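Local structure of SM80.1 Vicilin (Solanum melongena, 5VF5) at residues Q20-A25 / Q134-F139. The protein is a 7S vicilin of the cupin superfamily, probably serving as a seed storage protein, and binds copper and sodium ions in the crystal. Residues are numbered along the deposited sequence; the frame is centred on the assembly and turned at random.
Sequences QSRFRA and QVQEYF. With NA (sodium ion), chain B.
The guanidinium of R22 meets residues 134-139 on two fronts: Q136 NE2 lies over one face, and the carbonyl oxygen of V135 sits at the edge, in the guanidinium plane. Both terminal nitrogens hold that oxygen end-on, R22 NH1 at 2.9 Å from V135 O and R22 NH2 at 3.2 Å. The NH1 bond is the straighter, with an N-H...O angle of 156° against 141° for NH2, and a single backbone acceptor thus takes two donors. The Q136 amide is tilted by 27° from the guanidinium, with Q136 NE2 3.7 Å from R22 NH2; the chain's bend at chi2 helps its end come nearer to R22 than its first bond suggests. The second flat group, the F23 ring, receives E137 OE1 at its rim: in one of the two conformers of E137 the oxygen is 3.5 Å from F23 CE2, and ring and carboxylate are nearly coplanar. Such an edge-on approach sets the carboxylate oxygen against the ring's C-H groups, which should be mildly favourable electrostatically. F23 CE2 also reaches the edge of the F139 ring, 4.0 Å from F139 CZ, an apolar touch between side chains crossing at about a right angle. In the same E137 conformer, R22 NH1 and E137 OE1 stay 5.4 Å apart, so their opposite charges could attract through space without forming a direct bond. F30 of strand 28-32 and M62 of strand 60-65 pack against both F23 and E137. Beyond F23 the chain turns to A25, whose carbonyl oxygen binds the sodium ion together with G28 O and three waters. In this cupin fold, a two-nitrogen arginine grip on one backbone carbonyl, with F23 CE2 meeting the F139 ring edge, joins residues 20-25, which lead from strand 20-21 towards strand 28-32, to the loop after strand 120-128.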
loop_
_atom_site.group_PDB
_atom_site.type_symbol
_atom_site.label_atom_id
_atom_site.label_comp_id
_atom_site.label_asym_id
_atom_site.label_seq_id
_atom_site.Cartn_x
_atom_site.Cartn_y
_atom_site.Cartn_z
ATOM N N GLN A 20 -8.564 -1.256 11.347
ATOM C CA GLN A 20 -9.509 -0.633 12.296
ATOM C C GLN A 20 -10.016 0.692 11.744
ATOM O O GLN A 20 -9.182 1.553 11.423
ATOM C CB GLN A 20 -8.800 -0.417 13.631
ATOM C CG GLN A 20 -8.408 -1.726 14.303
ATOM C CD GLN A 20 -7.776 -1.569 15.670
ATOM O OE1 GLN A 20 -6.680 -0.995 15.821
ATOM N NE2 GLN A 20 -8.440 -2.125 16.678
ATOM N N SER A 21 -11.341 0.873 11.646
ATOM C CA SER A 21 -11.889 2.170 11.225
ATOM C C SER A 21 -11.535 3.245 12.231
ATOM O O SER A 21 -11.720 3.071 13.431
ATOM C CB SER A 21 -13.433 2.250 11.078
ATOM O OG SER A 21 -13.890 1.400 10.123
ATOM N N ARG A 22 -11.067 4.375 11.735
ATOM C CA ARG A 22 -10.747 5.516 12.582
ATOM C C ARG A 22 -11.948 6.384 12.954
ATOM O O ARG A 22 -11.901 7.164 13.896
ATOM C CB ARG A 22 -9.647 6.361 11.955
ATOM C CG ARG A 22 -8.251 5.725 12.136
ATOM C CD ARG A 22 -7.693 6.084 13.531
ATOM N NE ARG A 22 -6.366 5.566 13.877
ATOM C CZ ARG A 22 -5.185 6.160 13.642
ATOM N NH1 ARG A 22 -5.089 7.293 12.966
ATOM N NH2 ARG A 22 -4.071 5.554 14.033
ATOM N N PHE A 23 -13.024 6.220 12.213
ATOM C CA PHE A 23 -14.268 6.958 12.465
ATOM C C PHE A 23 -15.423 6.202 11.849
ATOM O O PHE A 23 -15.218 5.302 11.019
ATOM C CB PHE A 23 -14.193 8.393 11.949
ATOM C CG PHE A 23 -13.643 8.546 10.535
ATOM C CD1 PHE A 23 -14.361 8.101 9.435
ATOM C CD2 PHE A 23 -12.416 9.144 10.305
ATOM C CE1 PHE A 23 -13.888 8.244 8.153
ATOM C CE2 PHE A 23 -11.930 9.268 9.018
ATOM C CZ PHE A 23 -12.685 8.853 7.945
ATOM N N ARG A 24 -16.635 6.610 12.224
ATOM C CA ARG A 24 -17.852 6.057 11.664
ATOM C C ARG A 24 -18.398 7.033 10.665
ATOM O O ARG A 24 -18.902 8.086 11.047
ATOM C CB ARG A 24 -18.884 5.869 12.777
ATOM C CG ARG A 24 -18.420 5.077 13.959
ATOM C CD ARG A 24 -18.219 3.625 13.572
ATOM N NE ARG A 24 -17.965 2.816 14.764
ATOM C CZ ARG A 24 -16.880 2.076 14.977
ATOM N NH1 ARG A 24 -15.909 1.972 14.063
ATOM N NH2 ARG A 24 -16.777 1.406 16.112
ATOM N N ALA A 25 -18.245 6.720 9.380
ATOM C CA ALA A 25 -18.674 7.612 8.329
ATOM C C ALA A 25 -19.740 6.976 7.462
ATOM O O ALA A 25 -19.653 5.800 7.098
ATOM C CB ALA A 25 -17.501 8.021 7.434
ATOM N N GLN A 134 3.214 6.024 15.151
ATOM C CA GLN A 134 1.977 6.719 15.519
ATOM C C GLN A 134 1.663 7.729 14.434
ATOM O O GLN A 134 2.429 8.649 14.220
ATOM C CB GLN A 134 2.109 7.411 16.895
ATOM C CG GLN A 134 1.926 6.448 18.073
ATOM C CD GLN A 134 1.960 7.088 19.469
ATOM O OE1 GLN A 134 1.979 8.324 19.653
ATOM N NE2 GLN A 134 1.986 6.230 20.466
ATOM N N VAL A 135 0.551 7.539 13.733
ATOM C CA VAL A 135 0.086 8.476 12.706
ATOM C C VAL A 135 -1.384 8.807 12.999
ATOM O O VAL A 135 -2.240 7.930 13.055
ATOM C CB VAL A 135 0.170 7.857 11.298
ATOM C CG1 VAL A 135 -0.177 8.896 10.213
ATOM C CG2 VAL A 135 1.537 7.236 11.056
ATOM N N GLN A 136 -1.629 10.097 13.195
ATOM C CA GLN A 136 -2.908 10.621 13.607
ATOM C C GLN A 136 -3.465 11.583 12.587
ATOM O O GLN A 136 -2.704 12.242 11.869
ATOM C CB GLN A 136 -2.771 11.336 14.970
ATOM C CG GLN A 136 -2.523 10.393 16.144
ATOM C CD GLN A 136 -3.727 9.524 16.476
ATOM O OE1 GLN A 136 -4.831 10.018 16.617
ATOM N NE2 GLN A 136 -3.511 8.218 16.596
ATOM N N GLU A 137 -4.792 11.668 12.551
ATOM C CA GLU A 137 -5.521 12.630 11.694
ATOM C C GLU A 137 -5.950 13.839 12.515
ATOM O O GLU A 137 -6.393 13.711 13.668
ATOM C CB GLU A 137 -6.792 12.024 11.093
ATOM C CG GLU A 137 -6.585 10.954 10.034
ATOM C CD GLU A 137 -7.922 10.418 9.525
ATOM O OE1 GLU A 137 -8.834 10.139 10.357
ATOM O OE2 GLU A 137 -8.060 10.274 8.297
ATOM N N TYR A 138 -5.865 14.990 11.878
ATOM C CA TYR A 138 -6.190 16.261 12.476
ATOM C C TYR A 138 -7.252 16.926 11.640
ATOM O O TYR A 138 -6.944 17.468 10.548
ATOM C CB TYR A 138 -4.935 17.126 12.556
ATOM C CG TYR A 138 -3.803 16.550 13.402
ATOM C CD1 TYR A 138 -2.966 15.577 12.859
ATOM C CD2 TYR A 138 -3.584 16.913 14.742
ATOM C CE1 TYR A 138 -1.961 14.989 13.594
ATOM C CE2 TYR A 138 -2.539 16.342 15.459
ATOM C CZ TYR A 138 -1.763 15.365 14.899
ATOM O OH TYR A 138 -0.720 14.794 15.620
ATOM N N PHE A 139 -8.508 16.872 12.079
ATOM C CA PHE A 139 -9.618 17.482 11.348
ATOM C C PHE A 139 -9.738 18.970 11.661
ATOM O O PHE A 139 -10.119 19.374 12.749
ATOM C CB PHE A 139 -10.946 16.787 11.666
ATOM C CG PHE A 139 -11.124 15.510 10.925
ATOM C CD1 PHE A 139 -11.520 15.514 9.608
ATOM C CD2 PHE A 139 -10.778 14.315 11.506
ATOM C CE1 PHE A 139 -11.630 14.340 8.864
ATOM C CE2 PHE A 139 -10.918 13.141 10.789
ATOM C CZ PHE A 139 -11.320 13.156 9.476
HETATM NA NA NA B . -18.575 3.752 6.709
HETATM O O HOH W 1 -17.078 4.116 8.586
HETATM O O HOH W 2 -20.417 3.477 5.106
HETATM O O HOH W 3 -17.865 1.642 5.976
#